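Local coordinates for dual specificity protein phosphatase 12 (Homo sapiens, PDB 4KI9), which removes phosphate from phosphotyrosine and from phosphoserine or phosphothreonine residues of proteins, and is represented here by its catalytic domain, at residues Val4-Phe10 / Ile100-Leu104; Leu31-Ser35 / Arg95-Ile99; Leu65-Asp69 / Met142-Val146; Phe112-Tyr116 / Glu133-Lys137. The protein carries 2 engineered substitutions. The contacts are given in a common frame with arbitrary orientation. Residue numbers count along the deposited sequence, not the author numbering.

How the contacts relate
Contacts 1 and 2 are the buried pair: both press helix 95-108 onto the central mixed sheet, contact 1 near its 2-5 edge and contact 2 on strand 27-34, and they meet where Phe10 touches Val97. Contact 1 is almost wholly apolar, whereas contact 2 ends in a charged arginine at the phosphate site. Contacts 3 and 4 lie farther out, their centres each about 12 Å from the centre of the chain, and mix apolar side chains with polar groups at their borders. Contact 3 ties the start of helix 68-80 to a loop; contact 4 pairs two helices. Ala102, Leu68 and Leu136 join contacts 1, 3 and 4, and Gln135 probably hydrogen-bonds Leu65 N.

Contact 1 of 4, residues Val4-Phe10 / Ile100-Leu104; sequences VQPGLYF and ITAFL
The side chain of Ile100 on helix 95-108 fills a hollow lined by Val4, Leu8 and Phe10. Strand 8-10 runs nearly antiparallel to helix 100-104 (152°), with the axes 11.0 Å apart at closest approach; the nearest CA atoms, of Phe10 and Ile100, are 7.6 Å apart. The hollow is shaped by a tight hairpin: a type II turn runs from Gln5 to Leu8, with Gly7 at positive phi, which suits glycine, and with Leu8 N bonded to Gln5 O (3.0 Å). Val4 N reaches Leu8 O (2.8 Å), and Val4 and Gln5 together face Leu8 in a classic beta bulge, so both side chains point toward the helix. Ile100 (chi1 and chi2 both m) sets CD1 3.9 Å from Leu8 CD2, CG2 3.9 Å from Val4 CG2 and CG1 3.7 Å from Phe10 CB. This is the layering of the protein tyrosine phosphatase fold, in which the helix after the phosphate-binding loop covers the sheet; Tyr9 points away and pairs its backbone with Val85 and Val87. One turn on, Phe103 (chi1 t) brings CD2 to 4.0 Å from Leu8 CD1, and its edge meets Gln5 NE2, 3.8 Å from CE2. Leu104 extends CD1 to 4.1 Å from Val4 CG1, while its CD2 lies 3.3 Å from Gln5 OE1, a long polar side chain suiting this partly exposed border.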
loop_
_atom_site.group_PDB
_atom_site.type_symbol
_atom_site.label_atom_id
_atom_site.label_comp_id
_atom_site.label_asym_id
_atom_site.label_seq_id
_atom_site.Cartn_x
_atom_site.Cartn_y
_atom_site.Cartn_z
ATOM N N VAL A 4 -9.497 -7.614 1.194
ATOM C CA VAL A 4 -9.988 -6.391 0.556
ATOM C C VAL A 4 -10.840 -6.740 -0.651
ATOM O O VAL A 4 -11.839 -6.083 -0.949
ATOM C CB VAL A 4 -8.821 -5.505 0.055
ATOM C CG1 VAL A 4 -9.358 -4.220 -0.566
ATOM C CG2 VAL A 4 -7.871 -5.185 1.182
ATOM N N GLN A 5 -10.408 -7.779 -1.353
ATOM C CA GLN A 5 -11.113 -8.331 -2.495
ATOM C C GLN A 5 -10.456 -9.688 -2.721
ATOM O O GLN A 5 -9.466 -9.991 -2.062
ATOM C CB GLN A 5 -10.998 -7.399 -3.706
ATOM C CG GLN A 5 -9.592 -6.983 -4.095
ATOM C CD GLN A 5 -9.602 -5.835 -5.085
ATOM O OE1 GLN A 5 -10.363 -4.881 -4.930
ATOM N NE2 GLN A 5 -8.786 -5.936 -6.126
ATOM N N PRO A 6 -11.012 -10.531 -3.606
ATOM C CA PRO A 6 -10.410 -11.872 -3.661
ATOM C C PRO A 6 -8.921 -11.873 -4.040
ATOM O O PRO A 6 -8.511 -11.212 -4.998
ATOM C CB PRO A 6 -11.268 -12.616 -4.695
ATOM C CG PRO A 6 -12.123 -11.579 -5.354
ATOM C CD PRO A 6 -12.260 -10.450 -4.385
ATOM N N GLY A 7 -8.120 -12.580 -3.246
ATOM C CA GLY A 7 -6.683 -12.671 -3.474
ATOM C C GLY A 7 -5.881 -11.480 -2.963
ATOM O O GLY A 7 -4.675 -11.404 -3.174
ATOM N N LEU A 8 -6.531 -10.548 -2.280
ATOM C CA LEU A 8 -5.824 -9.349 -1.818
ATOM C C LEU A 8 -6.133 -9.044 -0.346
ATOM O O LEU A 8 -7.276 -8.746 0.019
ATOM C CB LEU A 8 -6.176 -8.154 -2.712
ATOM C CG LEU A 8 -5.219 -6.963 -2.881
ATOM C CD1 LEU A 8 -5.970 -5.650 -2.750
ATOM C CD2 LEU A 8 -3.994 -6.988 -1.967
ATOM N N TYR A 9 -5.098 -9.102 0.486
ATOM C CA TYR A 9 -5.253 -8.998 1.933
ATOM C C TYR A 9 -4.356 -7.900 2.490
ATOM O O TYR A 9 -3.323 -7.577 1.900
ATOM C CB TYR A 9 -4.888 -10.334 2.601
ATOM C CG TYR A 9 -5.724 -11.532 2.167
ATOM C CD1 TYR A 9 -5.487 -12.183 0.956
ATOM C CD2 TYR A 9 -6.735 -12.024 2.986
ATOM C CE1 TYR A 9 -6.247 -13.284 0.568
ATOM C CE2 TYR A 9 -7.500 -13.112 2.609
ATOM C CZ TYR A 9 -7.255 -13.740 1.407
ATOM O OH TYR A 9 -8.020 -14.826 1.053
ATOM N N PHE A 10 -4.752 -7.317 3.621
ATOM C CA PHE A 10 -3.866 -6.415 4.341
ATOM C C PHE A 10 -3.966 -6.644 5.846
ATOM O O PHE A 10 -4.963 -7.174 6.336
ATOM C CB PHE A 10 -4.106 -4.945 3.968
ATOM C CG PHE A 10 -5.256 -4.296 4.700
ATOM C CD1 PHE A 10 -6.552 -4.427 4.234
ATOM C CD2 PHE A 10 -5.033 -3.526 5.833
ATOM C CE1 PHE A 10 -7.615 -3.821 4.898
ATOM C CE2 PHE A 10 -6.096 -2.919 6.507
ATOM C CZ PHE A 10 -7.383 -3.067 6.035
ATOM N N ILE A 100 -2.763 -0.073 -0.065
ATOM C CA ILE A 100 -3.972 -0.705 -0.599
ATOM C C ILE A 100 -4.849 0.320 -1.310
ATOM O O ILE A 100 -5.340 0.078 -2.417
ATOM C CB ILE A 100 -4.790 -1.379 0.520
ATOM C CG1 ILE A 100 -4.011 -2.557 1.091
ATOM C CG2 ILE A 100 -6.137 -1.863 -0.018
ATOM C CD1 ILE A 100 -3.814 -3.678 0.077
ATOM N N THR A 101 -5.031 1.474 -0.668
ATOM C CA THR A 101 -5.844 2.536 -1.244
ATOM C C THR A 101 -5.283 2.955 -2.603
ATOM O O THR A 101 -6.034 3.096 -3.575
ATOM C CB THR A 101 -5.967 3.745 -0.301
ATOM O OG1 THR A 101 -6.476 3.308 0.969
ATOM C CG2 THR A 101 -6.932 4.802 -0.887
ATOM N N ALA A 102 -3.961 3.108 -2.683
ATOM C CA ALA A 102 -3.336 3.500 -3.938
ATOM C C ALA A 102 -3.607 2.451 -5.015
ATOM O O ALA A 102 -3.874 2.778 -6.176
ATOM C CB ALA A 102 -1.834 3.708 -3.751
ATOM N N PHE A 103 -3.544 1.189 -4.630
ATOM C CA PHE A 103 -3.809 0.108 -5.581
ATOM C C PHE A 103 -5.248 0.148 -6.097
ATOM O O PHE A 103 -5.506 0.001 -7.292
ATOM C CB PHE A 103 -3.558 -1.235 -4.911
ATOM C CG PHE A 103 -3.941 -2.408 -5.764
ATOM C CD1 PHE A 103 -3.050 -2.906 -6.714
ATOM C CD2 PHE A 103 -5.187 -3.004 -5.626
ATOM C CE1 PHE A 103 -3.402 -3.988 -7.501
ATOM C CE2 PHE A 103 -5.547 -4.067 -6.411
ATOM C CZ PHE A 103 -4.652 -4.567 -7.350
ATOM N N LEU A 104 -6.187 0.330 -5.181
ATOM C CA LEU A 104 -7.589 0.455 -5.546
ATOM C C LEU A 104 -7.782 1.668 -6.442
ATOM O O LEU A 104 -8.461 1.582 -7.450
ATOM C CB LEU A 104 -8.468 0.564 -4.300
ATOM C CG LEU A 104 -8.557 -0.685 -3.429
ATOM C CD1 LEU A 104 -9.480 -0.455 -2.235
ATOM C CD2 LEU A 104 -9.026 -1.899 -4.267
#

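Contact 2 of 4, residues Leu31-Ser35 / Arg95-Ile99; sequences LTVDS and RSVAI. With PO4 (phosphate ion), chain B.
This buried strand-on-helix contact sits at the heart of the catalytic domain, where the C-terminal part of strand 27-34 packs against the first turn of helix 95-108. The axes cross at 128° and approach to 8.5 Å; Val33 and Ser96 have the nearest CA atoms, 6.2 Å apart. Branched Val33 (chi1 p) fits the close gap, with CG1 3.8 Å from Ser96 CA and 4.0 Å from Ile99 CG1, and CG2 3.8 Å from Arg95 CB. Leu31 CD1 meets Ile99 CG2 at 4.2 Å. Arg95 closes the phosphate-binding P-loop of the tyrosine phosphatases and belongs to the substrate site: its rotamer (m, t, m, chi4 -169°) lets NE join N in bonding phosphate O2 (2.7 and 2.9 Å) while NH2 bonds O1 (2.8 Å). Ser89, an altered residue at the predicted phosphocysteine position, bonds the phosphate and Ser96 OG. Asp34 CG lies over one guanidinium face; its OD1, well out of that plane, makes a charge-only salt bridge with Arg95 NH1 (3.2 Å) and accepts a hydrogen bond from Ser35 N (2.8 Å). NH1 itself bonds Ala56 O.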
loop_
_atom_site.group_PDB
_atom_site.type_symbol
_atom_site.label_atom_id
_atom_site.label_comp_id
_atom_site.label_asym_id
_atom_site.label_seq_id
_atom_site.Cartn_x
_atom_site.Cartn_y
_atom_site.Cartn_z
ATOM N N LEU A 31 4.007 -7.773 0.364
ATOM C CA LEU A 31 4.571 -6.437 0.324
ATOM C C LEU A 31 4.626 -5.936 1.750
ATOM O O LEU A 31 3.593 -5.733 2.390
ATOM C CB LEU A 31 3.715 -5.498 -0.528
ATOM C CG LEU A 31 4.351 -4.148 -0.917
ATOM C CD1 LEU A 31 3.557 -3.549 -2.070
ATOM C CD2 LEU A 31 4.380 -3.142 0.234
ATOM N N THR A 32 5.842 -5.748 2.238
ATOM C CA THR A 32 6.081 -5.161 3.549
ATOM C C THR A 32 6.343 -3.660 3.400
ATOM O O THR A 32 7.261 -3.246 2.696
ATOM C CB THR A 32 7.300 -5.817 4.222
ATOM O OG1 THR A 32 7.092 -7.236 4.324
ATOM C CG2 THR A 32 7.554 -5.218 5.601
ATOM N N VAL A 33 5.513 -2.842 4.044
ATOM C CA VAL A 33 5.775 -1.412 4.103
ATOM C C VAL A 33 5.911 -1.044 5.580
ATOM O O VAL A 33 4.928 -0.942 6.303
ATOM C CB VAL A 33 4.691 -0.580 3.340
ATOM C CG1 VAL A 33 3.270 -1.013 3.732
ATOM C CG2 VAL A 33 4.900 0.915 3.551
ATOM N N ASP A 34 7.154 -0.888 6.027
ATOM C CA ASP A 34 7.449 -0.865 7.447
ATOM C C ASP A 34 8.888 -0.399 7.602
ATOM O O ASP A 34 9.574 -0.159 6.604
ATOM C CB ASP A 34 7.291 -2.281 8.001
ATOM C CG ASP A 34 6.834 -2.308 9.451
ATOM O OD1 ASP A 34 7.097 -1.337 10.181
ATOM O OD2 ASP A 34 6.224 -3.318 9.861
ATOM N N SER A 35 9.349 -0.269 8.841
ATOM C CA SER A 35 10.724 0.153 9.097
ATOM C C SER A 35 11.724 -0.990 8.926
ATOM O O SER A 35 12.912 -0.751 8.717
ATOM C CB SER A 35 10.837 0.740 10.508
ATOM O OG SER A 35 10.369 -0.191 11.472
ATOM N N ARG A 95 0.342 2.740 7.003
ATOM C CA ARG A 95 1.208 2.486 5.843
ATOM C C ARG A 95 0.617 1.464 4.856
ATOM O O ARG A 95 0.575 1.693 3.643
ATOM C CB ARG A 95 2.597 2.045 6.304
ATOM C CG ARG A 95 3.461 3.167 6.899
ATOM C CD ARG A 95 4.695 2.600 7.623
ATOM N NE ARG A 95 4.344 2.014 8.916
ATOM C CZ ARG A 95 5.223 1.633 9.840
ATOM N NH1 ARG A 95 6.522 1.778 9.625
ATOM N NH2 ARG A 95 4.798 1.115 10.992
ATOM N N SER A 96 0.147 0.337 5.375
ATOM C CA SER A 96 -0.411 -0.701 4.515
ATOM C C SER A 96 -1.740 -0.223 3.930
ATOM O O SER A 96 -2.046 -0.476 2.769
ATOM C CB SER A 96 -0.607 -1.976 5.325
ATOM O OG SER A 96 -1.358 -1.685 6.492
ATOM N N VAL A 97 -2.522 0.486 4.743
ATOM C CA VAL A 97 -3.774 1.083 4.297
ATOM C C VAL A 97 -3.581 2.058 3.129
ATOM O O VAL A 97 -4.334 2.025 2.161
ATOM C CB VAL A 97 -4.495 1.794 5.478
ATOM C CG1 VAL A 97 -5.635 2.651 4.976
ATOM C CG2 VAL A 97 -5.004 0.757 6.478
ATOM N N ALA A 98 -2.568 2.917 3.216
ATOM C CA ALA A 98 -2.237 3.819 2.108
ATOM C C ALA A 98 -1.891 3.058 0.815
ATOM O O ALA A 98 -2.345 3.417 -0.283
ATOM C CB ALA A 98 -1.094 4.748 2.505
ATOM N N ILE A 99 -1.099 2.001 0.942
ATOM C CA ILE A 99 -0.710 1.218 -0.234
ATOM C C ILE A 99 -1.920 0.554 -0.878
ATOM O O ILE A 99 -2.083 0.585 -2.097
ATOM C CB ILE A 99 0.345 0.137 0.115
ATOM C CG1 ILE A 99 1.656 0.786 0.558
ATOM C CG2 ILE A 99 0.601 -0.794 -1.070
ATOM C CD1 ILE A 99 2.241 1.778 -0.444
HETATM P P PO4 B . 1.071 1.370 10.527
HETATM O O1 PO4 B . 2.089 0.461 11.175
HETATM O O2 PO4 B . 1.732 2.202 9.460
HETATM O O3 PO4 B . -0.072 0.567 9.959
HETATM O O4 PO4 B . 0.535 2.329 11.568
#

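Contact 3 of 4, residues Leu65-Asp69 / Met142-Val146; sequences LSHLD and MGYEV
Val146 lays its two methyl groups over the turn that leads into helix 68-80: CG2 lies 3.1 Å from Leu65 O and 4.4 Å from Leu68 CB, while CG1 is 4.2 Å from Ser66 CA. A compact, branched side chain suits this shallow seat, and chi1 in t directs both methyls at the turn. The backbone coils at Leu65-His67, and Leu68 N bonds Leu65 O at 3.2 Å. The nearest CA atoms are those of Asp69 and Val146, 6.3 Å apart, and there the one hydrogen bond between the segments forms: Val146 N donates to Asp69 OD1 at 2.8 Å, almost straight at 172°. Asp69 has chi1 m, and its other oxygen, OD2, bonds Tyr139 OH and forms a salt bridge with Lys106 NZ, so one carboxylate ties its own helix to helices 130-141 and 95-108 and to the loop. The opposing segment leaves helix 130-141 through a Schellman motif, in which Gly143 takes positive phi; its backbone angles would jam a CB against the preceding carbonyl. Tyr144 also has positive phi, and Glu145 is extended (-149/157), carrying the chain back across the helix start. Before this reversal, flexible Met142 (m, t, m) curls CE to 3.8 Å from Leu65 CD1. Ser66 OG bonds Asp63 OD2 and also Tyr153 OH of helix 151-160, whose side chain touches Met142 and Val146.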
loop_
_atom_site.group_PDB
_atom_site.type_symbol
_atom_site.label_atom_id
_atom_site.label_comp_id
_atom_site.label_asym_id
_atom_site.label_seq_id
_atom_site.Cartn_x
_atom_site.Cartn_y
_atom_site.Cartn_z
ATOM N N LEU A 65 4.613 8.507 -1.560
ATOM C CA LEU A 65 4.174 8.849 -2.922
ATOM C C LEU A 65 5.123 8.348 -4.011
ATOM O O LEU A 65 4.681 7.791 -5.014
ATOM C CB LEU A 65 3.979 10.369 -3.057
ATOM C CG LEU A 65 3.584 10.907 -4.441
ATOM C CD1 LEU A 65 2.303 10.240 -4.947
ATOM C CD2 LEU A 65 3.365 12.425 -4.369
ATOM N N SER A 66 6.424 8.540 -3.801
ATOM C CA SER A 66 7.435 8.192 -4.789
ATOM C C SER A 66 7.521 6.685 -5.034
ATOM O O SER A 66 7.992 6.257 -6.082
ATOM C CB SER A 66 8.804 8.739 -4.358
ATOM O OG SER A 66 8.787 10.167 -4.333
ATOM N N HIS A 67 7.047 5.892 -4.071
ATOM C CA HIS A 67 7.085 4.422 -4.167
ATOM C C HIS A 67 5.782 3.760 -4.622
ATOM O O HIS A 67 5.728 2.532 -4.772
ATOM C CB HIS A 67 7.492 3.824 -2.816
ATOM C CG HIS A 67 8.798 4.334 -2.317
ATOM N ND1 HIS A 67 8.906 5.478 -1.555
ATOM C CD2 HIS A 67 10.063 3.897 -2.518
ATOM C CE1 HIS A 67 10.177 5.697 -1.275
ATOM N NE2 HIS A 67 10.901 4.755 -1.848
ATOM N N LEU A 68 4.738 4.556 -4.845
ATOM C CA LEU A 68 3.410 4.005 -5.090
ATOM C C LEU A 68 3.283 3.214 -6.390
ATOM O O LEU A 68 2.632 2.181 -6.408
ATOM C CB LEU A 68 2.315 5.094 -5.025
ATOM C CG LEU A 68 2.057 5.731 -3.656
ATOM C CD1 LEU A 68 0.966 6.839 -3.745
ATOM C CD2 LEU A 68 1.708 4.658 -2.615
ATOM N N ASP A 69 3.863 3.701 -7.484
ATOM C CA ASP A 69 3.795 2.943 -8.725
ATOM C C ASP A 69 4.512 1.585 -8.615
ATOM O O ASP A 69 4.005 0.600 -9.118
ATOM C CB ASP A 69 4.321 3.744 -9.913
ATOM C CG ASP A 69 3.294 4.762 -10.447
ATOM O OD1 ASP A 69 3.697 5.659 -11.200
ATOM O OD2 ASP A 69 2.095 4.669 -10.119
ATOM N N MET A 142 -2.200 13.626 -10.301
ATOM C CA MET A 142 -1.239 13.296 -11.360
ATOM C C MET A 142 -1.764 12.249 -12.360
ATOM O O MET A 142 -1.080 11.883 -13.314
ATOM C CB MET A 142 0.095 12.829 -10.756
ATOM C CG MET A 142 0.925 13.939 -10.085
ATOM S SD MET A 142 2.556 13.361 -9.501
ATOM C CE MET A 142 2.053 12.317 -8.139
ATOM N N GLY A 143 -2.977 11.763 -12.147
ATOM C CA GLY A 143 -3.544 10.782 -13.053
ATOM C C GLY A 143 -3.303 9.359 -12.596
ATOM O O GLY A 143 -3.222 8.442 -13.417
ATOM N N TYR A 144 -3.216 9.174 -11.280
ATOM C CA TYR A 144 -2.939 7.869 -10.667
ATOM C C TYR A 144 -1.607 7.329 -11.147
ATOM O O TYR A 144 -1.490 6.167 -11.525
ATOM C CB TYR A 144 -4.068 6.864 -10.942
ATOM C CG TYR A 144 -5.434 7.397 -10.601
ATOM C CD1 TYR A 144 -5.816 7.571 -9.284
ATOM C CD2 TYR A 144 -6.348 7.737 -11.600
ATOM C CE1 TYR A 144 -7.075 8.075 -8.968
ATOM C CE2 TYR A 144 -7.597 8.243 -11.295
ATOM C CZ TYR A 144 -7.959 8.406 -9.978
ATOM O OH TYR A 144 -9.202 8.904 -9.660
ATOM N N GLU A 145 -0.605 8.195 -11.128
ATOM C CA GLU A 145 0.747 7.870 -11.562
ATOM C C GLU A 145 1.702 8.711 -10.740
ATOM O O GLU A 145 1.304 9.754 -10.229
ATOM C CB GLU A 145 0.929 8.269 -13.016
ATOM C CG GLU A 145 1.059 7.112 -13.965
ATOM C CD GLU A 145 1.432 7.573 -15.358
ATOM O OE1 GLU A 145 1.583 8.804 -15.541
ATOM O OE2 GLU A 145 1.575 6.711 -16.255
ATOM N N VAL A 146 2.953 8.271 -10.607
ATOM C CA VAL A 146 3.991 9.123 -10.046
ATOM C C VAL A 146 4.714 9.731 -11.239
ATOM O O VAL A 146 5.664 9.154 -11.759
ATOM C CB VAL A 146 5.016 8.340 -9.187
ATOM C CG1 VAL A 146 6.017 9.294 -8.558
ATOM C CG2 VAL A 146 4.319 7.495 -8.108
#

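Contact 4 of 4, residues Phe112-Tyr116 / Glu133-Lys137; sequences FEKAY and EWQLK
Phe112, with chi1 near t (159°), swings its ring across to helix 130-141 and has more of its surface covered across the contact than any other residue. The helical segments run obliquely, 126° between their directions, with axes 10.7 Å apart at closest approach and the CA atoms of Phe112 and Lys137 only 6.2 Å apart. The ring has Glu133 O over one face; CD2 lies 3.6 Å from Leu136 CB, CZ 3.7 Å from Glu133 CG and CE1 3.8 Å from Lys137 CE. Lys137 (m, t, t, t) is extended, so that its CE packs against the ring while NZ stays 4.0 Å from Glu113 OE2, beyond a salt bridge. Glu133 (chi1 m, chi2 t) starts sideways, but its end comes nearer, bringing OE2 to 3.5 Å from CE2 at the ring edge of Tyr116 (chi1 t), whose OH bonds Met128 N. Leu136 (m, t) also touches Ala102 of helix 95-108. Such obliquely crossing helices, packed beside the helix that follows the P-loop, belong to the helical layer of the dual-specificity phosphatase fold.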
loop_
_atom_site.group_PDB
_atom_site.type_symbol
_atom_site.label_atom_id
_atom_site.label_comp_id
_atom_site.label_asym_id
_atom_site.label_seq_id
_atom_site.Cartn_x
_atom_site.Cartn_y
_atom_site.Cartn_z
ATOM N N PHE A 112 -9.421 9.244 -4.610
ATOM C CA PHE A 112 -8.921 8.868 -3.287
ATOM C C PHE A 112 -10.031 8.656 -2.257
ATOM O O PHE A 112 -10.034 7.661 -1.528
ATOM C CB PHE A 112 -7.937 9.922 -2.765
ATOM C CG PHE A 112 -7.761 9.900 -1.266
ATOM C CD1 PHE A 112 -8.260 10.933 -0.476
ATOM C CD2 PHE A 112 -7.108 8.847 -0.646
ATOM C CE1 PHE A 112 -8.096 10.916 0.903
ATOM C CE2 PHE A 112 -6.941 8.822 0.724
ATOM C CZ PHE A 112 -7.440 9.856 1.503
ATOM N N GLU A 113 -10.979 9.586 -2.207
ATOM C CA GLU A 113 -12.007 9.534 -1.182
ATOM C C GLU A 113 -12.876 8.297 -1.349
ATOM O O GLU A 113 -13.241 7.660 -0.365
ATOM C CB GLU A 113 -12.861 10.811 -1.186
ATOM C CG GLU A 113 -12.084 12.073 -0.846
ATOM C CD GLU A 113 -11.799 12.209 0.643
ATOM O OE1 GLU A 113 -12.216 11.321 1.420
ATOM O OE2 GLU A 113 -11.160 13.211 1.039
ATOM N N LYS A 114 -13.189 7.944 -2.594
ATOM C CA LYS A 114 -13.986 6.747 -2.859
ATOM C C LYS A 114 -13.254 5.446 -2.501
ATOM O O LYS A 114 -13.843 4.541 -1.918
ATOM C CB LYS A 114 -14.470 6.722 -4.316
ATOM C CG LYS A 114 -15.618 7.695 -4.592
ATOM C CD LYS A 114 -15.820 7.878 -6.087
ATOM C CE LYS A 114 -16.737 9.045 -6.397
ATOM N NZ LYS A 114 -16.516 9.549 -7.785
ATOM N N ALA A 115 -11.975 5.353 -2.844
ATOM C CA ALA A 115 -11.199 4.150 -2.542
ATOM C C ALA A 115 -11.016 3.983 -1.040
ATOM O O ALA A 115 -11.186 2.897 -0.509
ATOM C CB ALA A 115 -9.843 4.195 -3.236
ATOM N N TYR A 116 -10.686 5.073 -0.359
ATOM C CA TYR A 116 -10.408 5.028 1.064
ATOM C C TYR A 116 -11.699 4.688 1.823
ATOM O O TYR A 116 -11.674 3.979 2.830
ATOM C CB TYR A 116 -9.856 6.379 1.513
ATOM C CG TYR A 116 -9.271 6.414 2.902
ATOM C CD1 TYR A 116 -8.785 5.261 3.513
ATOM C CD2 TYR A 116 -9.217 7.602 3.611
ATOM C CE1 TYR A 116 -8.248 5.309 4.801
ATOM C CE2 TYR A 116 -8.688 7.657 4.884
ATOM C CZ TYR A 116 -8.203 6.510 5.472
ATOM O OH TYR A 116 -7.687 6.593 6.744
ATOM N N GLU A 133 -2.669 10.748 3.279
ATOM C CA GLU A 133 -3.878 11.238 2.625
ATOM C C GLU A 133 -3.559 12.268 1.550
ATOM O O GLU A 133 -4.059 12.177 0.437
ATOM C CB GLU A 133 -4.831 11.899 3.641
ATOM C CG GLU A 133 -5.611 10.926 4.486
ATOM C CD GLU A 133 -6.832 11.575 5.123
ATOM O OE1 GLU A 133 -7.009 12.798 4.938
ATOM O OE2 GLU A 133 -7.611 10.862 5.793
ATOM N N TRP A 134 -2.743 13.256 1.904
ATOM C CA TRP A 134 -2.344 14.306 0.972
ATOM C C TRP A 134 -1.589 13.724 -0.232
ATOM O O TRP A 134 -1.854 14.076 -1.386
ATOM C CB TRP A 134 -1.502 15.353 1.708
ATOM C CG TRP A 134 -0.817 16.353 0.833
ATOM C CD1 TRP A 134 0.534 16.487 0.635
ATOM C CD2 TRP A 134 -1.442 17.364 0.041
ATOM N NE1 TRP A 134 0.779 17.530 -0.230
ATOM C CE2 TRP A 134 -0.416 18.079 -0.611
ATOM C CE3 TRP A 134 -2.772 17.739 -0.178
ATOM C CZ2 TRP A 134 -0.681 19.146 -1.468
ATOM C CZ3 TRP A 134 -3.033 18.797 -1.033
ATOM C CH2 TRP A 134 -1.992 19.489 -1.668
ATOM N N GLN A 135 -0.665 12.813 0.040
ATOM C CA GLN A 135 0.085 12.141 -1.028
ATOM C C GLN A 135 -0.810 11.394 -2.002
ATOM O O GLN A 135 -0.585 11.431 -3.207
ATOM C CB GLN A 135 1.168 11.210 -0.437
ATOM C CG GLN A 135 2.330 12.002 0.185
ATOM C CD GLN A 135 3.217 11.151 1.072
ATOM O OE1 GLN A 135 3.578 10.023 0.721
ATOM N NE2 GLN A 135 3.571 11.686 2.231
ATOM N N LEU A 136 -1.837 10.721 -1.499
ATOM C CA LEU A 136 -2.767 10.041 -2.398
ATOM C C LEU A 136 -3.606 11.021 -3.219
ATOM O O LEU A 136 -4.003 10.717 -4.347
ATOM C CB LEU A 136 -3.666 9.069 -1.634
ATOM C CG LEU A 136 -2.945 7.825 -1.126
ATOM C CD1 LEU A 136 -3.891 6.991 -0.282
ATOM C CD2 LEU A 136 -2.420 7.008 -2.296
ATOM N N LYS A 137 -3.875 12.201 -2.661
ATOM C CA LYS A 137 -4.569 13.232 -3.428
ATOM C C LYS A 137 -3.686 13.706 -4.576
ATOM O O LYS A 137 -4.162 13.898 -5.695
ATOM C CB LYS A 137 -5.000 14.397 -2.513
ATOM C CG LYS A 137 -6.145 13.983 -1.607
ATOM C CD LYS A 137 -6.613 15.109 -0.691
ATOM C CE LYS A 137 -7.704 14.597 0.229
ATOM N NZ LYS A 137 -7.847 15.426 1.452
#